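Local coordinates for protein soluble lytic transglycosylase B3 (Pseudomonas aeruginosa, PDB 5ANZ) that probably cleaves the glycan strands of bacterial peptidoglycan as a lytic transglycosylase during cell-wall turnover, and carries a bound calcium ion, at residues F401-D406 with P411-R416; K182-Q185 with P190-F193. One frame throughout, in Å; residues are numbered along the deposited sequence.

In the fold
Along the chain the two contacts follow one another, and neither nests in nor crosses the other. Contact 2 comes first, within the lysozyme-like transglycosylase (SLT) region: helix 170-186 ends, the chain turns, and P190-F193 folds back onto the helix just before strand 195-196, near the calcium site. Far downstream, in a putative peptidoglycan-binding domain, contact 1 closes the loop between helix 388-401 and helix 411-417, the last helix of the chain. Each is thus a short, local closure after a helix. Their centres lie about 52 Å apart, on opposite sides of the centre of the chain, with nearest atoms about 39 Å apart.

Contact 1: F401-D406 with P411-R416; sequences FGWPAD and PALLDR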
ATOM      1  N   PHE A 401      -1.911   5.031  32.839  1.00 37.98           N
ATOM      2  CA  PHE A 401      -0.643   5.649  33.209  1.00 40.99           C
ATOM      3  C   PHE A 401      -0.729   7.176  33.209  1.00 45.34           C
ATOM      4  O   PHE A 401       0.181   7.853  33.685  1.00 48.03           O
ATOM      5  CB  PHE A 401       0.464   5.198  32.249  1.00 41.18           C
ATOM      6  CG  PHE A 401       0.773   3.725  32.312  1.00 36.70           C
ATOM      7  CD1 PHE A 401       0.468   2.979  33.441  1.00 45.50           C
ATOM      8  CD2 PHE A 401       1.374   3.084  31.232  1.00 40.16           C
ATOM      9  CE1 PHE A 401       0.757   1.619  33.499  1.00 49.40           C
ATOM     10  CE2 PHE A 401       1.669   1.722  31.285  1.00 38.63           C
ATOM     11  CZ  PHE A 401       1.357   0.991  32.418  1.00 44.75           C
ATOM     12  N   GLY A 402      -1.819   7.716  32.669  1.00 37.93           N
ATOM     13  CA  GLY A 402      -2.003   9.156  32.597  1.00 39.03           C
ATOM     14  C   GLY A 402      -1.325   9.780  31.394  1.00 39.87           C
ATOM     15  O   GLY A 402      -1.098  10.994  31.351  1.00 42.12           O
ATOM     16  N   TRP A 403      -0.999   8.940  30.419  1.00 43.14           N
ATOM     17  CA  TRP A 403      -0.347   9.375  29.190  1.00 35.16           C
ATOM     18  C   TRP A 403      -1.374   9.762  28.134  1.00 44.10           C
ATOM     19  O   TRP A 403      -2.512   9.307  28.182  1.00 36.83           O
ATOM     20  CB  TRP A 403       0.540   8.269  28.625  1.00 35.70           C
ATOM     21  CG  TRP A 403       1.677   7.817  29.495  1.00 35.59           C
ATOM     22  CD1 TRP A 403       1.981   8.241  30.753  1.00 43.18           C
ATOM     23  CD2 TRP A 403       2.667   6.849  29.145  1.00 38.10           C
ATOM     24  NE1 TRP A 403       3.103   7.589  31.213  1.00 43.02           N
ATOM     25  CE2 TRP A 403       3.543   6.729  30.241  1.00 40.15           C
ATOM     26  CE3 TRP A 403       2.897   6.067  28.008  1.00 41.72           C
ATOM     27  CZ2 TRP A 403       4.631   5.859  30.236  1.00 44.52           C
ATOM     28  CZ3 TRP A 403       3.981   5.205  28.003  1.00 45.56           C
ATOM     29  CH2 TRP A 403       4.834   5.108  29.110  1.00 42.46           C
ATOM     30  N   PRO A 404      -0.971  10.589  27.161  1.00 37.88           N
ATOM     31  CA  PRO A 404      -1.879  10.847  26.041  1.00 37.24           C
ATOM     32  C   PRO A 404      -2.260   9.538  25.355  1.00 33.95           C
ATOM     33  O   PRO A 404      -1.389   8.699  25.111  1.00 42.80           O
ATOM     34  CB  PRO A 404      -1.054  11.751  25.119  1.00 42.83           C
ATOM     35  CG  PRO A 404      -0.042  12.384  26.022  1.00 36.72           C
ATOM     36  CD  PRO A 404       0.301  11.313  27.018  1.00 44.54           C
ATOM     37  N   ALA A 405      -3.543   9.363  25.060  1.00 32.94           N
ATOM     38  CA  ALA A 405      -4.030   8.091  24.532  1.00 31.81           C
ATOM     39  C   ALA A 405      -4.023   8.056  23.006  1.00 40.93           C
ATOM     40  O   ALA A 405      -5.082   8.042  22.377  1.00 36.71           O
ATOM     41  CB  ALA A 405      -5.437   7.817  25.063  1.00 39.85           C
ATOM     42  N   ASP A 406      -2.835   8.036  22.405  1.00 35.18           N
ATOM     43  CA  ASP A 406      -2.749   8.092  20.948  1.00 34.31           C
ATOM     44  C   ASP A 406      -2.748   6.703  20.296  1.00 30.86           C
ATOM     45  O   ASP A 406      -2.794   6.587  19.070  1.00 35.03           O
ATOM     46  CB  ASP A 406      -1.509   8.889  20.506  1.00 34.70           C
ATOM     47  CG  ASP A 406      -0.198   8.310  21.036  1.00 36.95           C
ATOM     48  OD1 ASP A 406      -0.185   7.160  21.533  1.00 35.08           O
ATOM     49  OD2 ASP A 406       0.838   9.016  20.938  1.00 35.54           O
ATOM     50  N   PRO A 411       8.817   1.704  22.854  1.00 40.84           N
ATOM     51  CA  PRO A 411       9.624   0.972  23.835  1.00 42.12           C
ATOM     52  C   PRO A 411       9.348   1.400  25.282  1.00 45.75           C
ATOM     53  O   PRO A 411       9.347   0.554  26.178  1.00 42.88           O
ATOM     54  CB  PRO A 411      11.055   1.321  23.424  1.00 44.82           C
ATOM     55  CG  PRO A 411      10.963   1.489  21.937  1.00 47.08           C
ATOM     56  CD  PRO A 411       9.608   2.111  21.678  1.00 44.21           C
ATOM     57  N   ALA A 412       9.104   2.691  25.498  1.00 44.12           N
ATOM     58  CA  ALA A 412       8.881   3.211  26.843  1.00 43.60           C
ATOM     59  C   ALA A 412       7.595   2.646  27.446  1.00 37.48           C
ATOM     60  O   ALA A 412       7.524   2.399  28.651  1.00 39.42           O
ATOM     61  CB  ALA A 412       8.837   4.727  26.824  1.00 51.21           C
ATOM     62  N   LEU A 413       6.581   2.434  26.607  1.00 37.05           N
ATOM     63  CA  LEU A 413       5.345   1.800  27.070  1.00 35.68           C
ATOM     64  C   LEU A 413       5.610   0.361  27.491  1.00 36.43           C
ATOM     65  O   LEU A 413       5.147  -0.095  28.536  1.00 38.47           O
ATOM     66  CB  LEU A 413       4.277   1.826  25.982  1.00 34.67           C
ATOM     67  CG  LEU A 413       2.963   1.112  26.304  1.00 36.79           C
ATOM     68  CD1 LEU A 413       2.312   1.704  27.547  1.00 34.91           C
ATOM     69  CD2 LEU A 413       2.021   1.200  25.103  1.00 35.96           C
ATOM     70  N   LEU A 414       6.357  -0.357  26.661  1.00 35.69           N
ATOM     71  CA  LEU A 414       6.755  -1.708  26.998  1.00 37.10           C
ATOM     72  C   LEU A 414       7.585  -1.738  28.295  1.00 41.41           C
ATOM     73  O   LEU A 414       7.405  -2.628  29.131  1.00 41.73           O
ATOM     74  CB  LEU A 414       7.542  -2.332  25.843  1.00 38.10           C
ATOM     75  CG  LEU A 414       7.702  -3.848  25.902  1.00 47.80           C
ATOM     76  CD1 LEU A 414       6.334  -4.517  25.995  1.00 52.53           C
ATOM     77  CD2 LEU A 414       8.458  -4.338  24.680  1.00 49.91           C
ATOM     78  N   ASP A 415       8.484  -0.766  28.466  1.00 40.47           N
ATOM     79  CA  ASP A 415       9.319  -0.699  29.674  1.00 43.08           C
ATOM     80  C   ASP A 415       8.490  -0.425  30.930  1.00 51.90           C
ATOM     81  O   ASP A 415       8.772  -0.958  32.006  1.00 53.09           O
ATOM     82  CB  ASP A 415      10.395   0.380  29.540  1.00 44.66           C
ATOM     83  CG  ASP A 415      11.490  -0.003  28.567  1.00 62.68           C
ATOM     84  OD1 ASP A 415      11.702  -1.217  28.352  1.00 62.04           O
ATOM     85  OD2 ASP A 415      12.143   0.914  28.023  1.00 75.37           O
ATOM     86  N   ARG A 416       7.482   0.427  30.797  1.00 49.67           N
ATOM     87  CA  ARG A 416       6.602   0.732  31.919  1.00 53.19           C
ATOM     88  C   ARG A 416       5.808  -0.512  32.308  1.00 50.10           C
ATOM     89  O   ARG A 416       5.672  -0.836  33.488  1.00 51.52           O
ATOM     90  CB  ARG A 416       5.660   1.888  31.573  1.00 38.82           C
ATOM     91  CG  ARG A 416       4.625   2.189  32.639  1.00 59.73           C
ATOM     92  CD  ARG A 416       5.264   2.680  33.929  1.00 65.11           C
ATOM     93  NE  ARG A 416       4.567   3.848  34.462  1.00 67.12           N
ATOM     94  CZ  ARG A 416       3.466   3.786  35.204  1.00 76.61           C
ATOM     95  NH1 ARG A 416       2.930   2.610  35.504  1.00 82.48           N
ATOM     96  NH2 ARG A 416       2.898   4.901  35.645  1.00 73.82           N
TER
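F401 and W403 meet the first turns of helix 411-417 just after a Schellman motif ends helix 388-401, in the three-helix region of a putative peptidoglycan-binding domain. G402, with positive phi, is the C-prime residue of that motif: its N reaches Q399 O, while W403 N reaches Q398 O.

The cation-pi contact belongs to R416, which slides antiparallel past F401 over one face of the ring. Its CZ lies 4.0 Å from the F401 ring centroid, 27° off the normal, with guanidinium and ring planes 36° apart. R416 NH1 comes closest, 3.1 Å from F401 CE1. Over the CE2-CZ side of the same face, R416 CG adds a CH-pi contact, 3.6 Å from the F401 centroid. R416 CG stands anti to the residue's own N (chi1 175°), and bends at chi2 and chi3 fold the chain back along the ring.

Apolar packing centres on L413. Its CD1 touches the F401 edge at CE2 (3.8 Å) and W403 CZ3 (3.9 Å), so one methyl serves both aromatics; L368 and I394 continue this packing into the other two helices. F401 CB lies over one face of the W403 indole. At the far rim of that indole, A412 O lies in the ring plane at the edge, 3.8 Å from W403 CH2, and also accepts the helical bond from R416 N.

Contact 2: K182-Q185 with P190-F193; sequences KILQ and PASF
With chi1 at -63° and chi2 at 179°, L184 sets its CG anti to its own carbonyl carbon and extends the branch that ends in CD1, bringing both methyls up to A191 although its CB leaves the helix at a slant to the later segment. L184 CD2 settles against backbone, 3.8 Å from A191 CA and equally near A191 N, and reaches P190 C at 4.1 Å. L184 CD1 meets the methyl of A191, CD1 to CB being 4.1 Å. The CB of P190 points away from the helix, and it is its carbonyl carbon that meets L184.

The contact closes the turn after helix 170-186 in the lysozyme-like transglycosylase (SLT) region. A191 and S192 form a short 3-10 turn, in which F193 N donates to P190 O at 2.9 Å, and the chain then enters strand 195-196, which pairs antiparallel with strand 154-155. Helix 66-73 borders the contact: A72 packs on L184, and R71 touches both P190 and A191. The side chain of P190 is about 6 Å from that of K224, a residue of the calcium site.

Between these segments the chemistry is purely van der Waals, with 91 Å² of surface buried. The fit between L184 and the 3-10 turn therefore rests on shape and exclusion of water, not on polar pairing across these two segments.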
ATOM      1  N   LYS A 182      -4.594 -17.011 -17.806  1.00 26.02           N
ATOM      2  CA  LYS A 182      -5.592 -16.433 -18.696  1.00 28.75           C
ATOM      3  C   LYS A 182      -5.046 -15.206 -19.410  1.00 28.18           C
ATOM      4  O   LYS A 182      -5.379 -14.957 -20.579  1.00 28.51           O
ATOM      5  CB  LYS A 182      -6.866 -16.069 -17.927  1.00 25.79           C
ATOM      6  CG  LYS A 182      -7.544 -17.270 -17.303  1.00 34.58           C
ATOM      7  CD  LYS A 182      -8.871 -16.891 -16.652  1.00 45.07           C
ATOM      8  CE  LYS A 182      -9.585 -18.128 -16.111  1.00 50.64           C
ATOM      9  NZ  LYS A 182     -10.707 -17.780 -15.189  1.00 54.49           N
ATOM     10  N   ILE A 183      -4.214 -14.447 -18.702  1.00 25.80           N
ATOM     11  CA  ILE A 183      -3.532 -13.305 -19.285  1.00 23.17           C
ATOM     12  C   ILE A 183      -2.612 -13.758 -20.420  1.00 29.36           C
ATOM     13  O   ILE A 183      -2.611 -13.168 -21.506  1.00 25.88           O
ATOM     14  CB  ILE A 183      -2.723 -12.541 -18.234  1.00 22.17           C
ATOM     15  CG1 ILE A 183      -3.671 -11.973 -17.167  1.00 23.19           C
ATOM     16  CG2 ILE A 183      -1.920 -11.428 -18.909  1.00 24.92           C
ATOM     17  CD1 ILE A 183      -2.951 -11.280 -15.998  1.00 22.85           C
ATOM     18  N   LEU A 184      -1.855 -14.823 -20.183  1.00 27.42           N
ATOM     19  CA  LEU A 184      -1.015 -15.388 -21.244  1.00 26.89           C
ATOM     20  C   LEU A 184      -1.853 -15.898 -22.407  1.00 30.34           C
ATOM     21  O   LEU A 184      -1.514 -15.681 -23.561  1.00 29.05           O
ATOM     22  CB  LEU A 184      -0.138 -16.519 -20.710  1.00 22.10           C
ATOM     23  CG  LEU A 184       0.862 -16.049 -19.656  1.00 24.15           C
ATOM     24  CD1 LEU A 184       1.689 -17.208 -19.133  1.00 29.29           C
ATOM     25  CD2 LEU A 184       1.761 -14.940 -20.241  1.00 23.47           C
ATOM     26  N   GLN A 185      -2.946 -16.583 -22.095  1.00 27.32           N
ATOM     27  CA  GLN A 185      -3.834 -17.113 -23.121  1.00 32.44           C
ATOM     28  C   GLN A 185      -4.389 -15.985 -23.997  1.00 28.09           C
ATOM     29  O   GLN A 185      -4.512 -16.139 -25.213  1.00 33.98           O
ATOM     30  CB  GLN A 185      -4.970 -17.905 -22.467  1.00 33.07           C
ATOM     31  CG  GLN A 185      -5.944 -18.515 -23.446  1.00 34.40           C
ATOM     32  CD  GLN A 185      -6.429 -19.872 -22.989  1.00 54.71           C
ATOM     33  OE1 GLN A 185      -5.641 -20.703 -22.541  1.00 57.40           O
ATOM     34  NE2 GLN A 185      -7.730 -20.106 -23.093  1.00 62.83           N
ATOM     35  N   PRO A 190       4.040 -11.990 -23.644  1.00 20.85           N
ATOM     36  CA  PRO A 190       4.608 -13.339 -23.767  1.00 21.73           C
ATOM     37  C   PRO A 190       5.048 -13.871 -22.409  1.00 24.24           C
ATOM     38  O   PRO A 190       5.461 -13.098 -21.539  1.00 20.91           O
ATOM     39  CB  PRO A 190       5.817 -13.145 -24.695  1.00 24.15           C
ATOM     40  CG  PRO A 190       5.584 -11.818 -25.384  1.00 27.16           C
ATOM     41  CD  PRO A 190       4.835 -10.982 -24.362  1.00 21.90           C
ATOM     42  N   ALA A 191       4.958 -15.182 -22.234  1.00 24.53           N
ATOM     43  CA  ALA A 191       5.338 -15.811 -20.977  1.00 23.83           C
ATOM     44  C   ALA A 191       6.746 -15.413 -20.521  1.00 20.78           C
ATOM     45  O   ALA A 191       6.970 -15.134 -19.336  1.00 22.84           O
ATOM     46  CB  ALA A 191       5.229 -17.321 -21.115  1.00 27.50           C
ATOM     47  N   SER A 192       7.685 -15.347 -21.465  1.00 23.57           N
ATOM     48  CA  SER A 192       9.048 -14.971 -21.113  1.00 22.31           C
ATOM     49  C   SER A 192       9.156 -13.598 -20.455  1.00 21.69           C
ATOM     50  O   SER A 192      10.107 -13.359 -19.712  1.00 21.96           O
ATOM     51  CB  SER A 192       9.947 -14.981 -22.347  1.00 26.94           C
ATOM     52  OG  SER A 192      10.106 -16.299 -22.837  1.00 37.78           O
ATOM     53  N   PHE A 193       8.218 -12.696 -20.749  1.00 20.39           N
ATOM     54  CA  PHE A 193       8.313 -11.325 -20.228  1.00 20.98           C
ATOM     55  C   PHE A 193       7.268 -11.021 -19.150  1.00 23.18           C
ATOM     56  O   PHE A 193       7.076  -9.865 -18.777  1.00 20.06           O
ATOM     57  CB  PHE A 193       8.189 -10.313 -21.382  1.00 19.77           C
ATOM     58  CG  PHE A 193       9.232 -10.510 -22.450  1.00 18.42           C
ATOM     59  CD1 PHE A 193      10.579 -10.566 -22.124  1.00 18.67           C
ATOM     60  CD2 PHE A 193       8.862 -10.661 -23.778  1.00 24.56           C
ATOM     61  CE1 PHE A 193      11.537 -10.756 -23.106  1.00 20.83           C
ATOM     62  CE2 PHE A 193       9.823 -10.852 -24.752  1.00 24.42           C
ATOM     63  CZ  PHE A 193      11.154 -10.908 -24.418  1.00 21.63           C
TER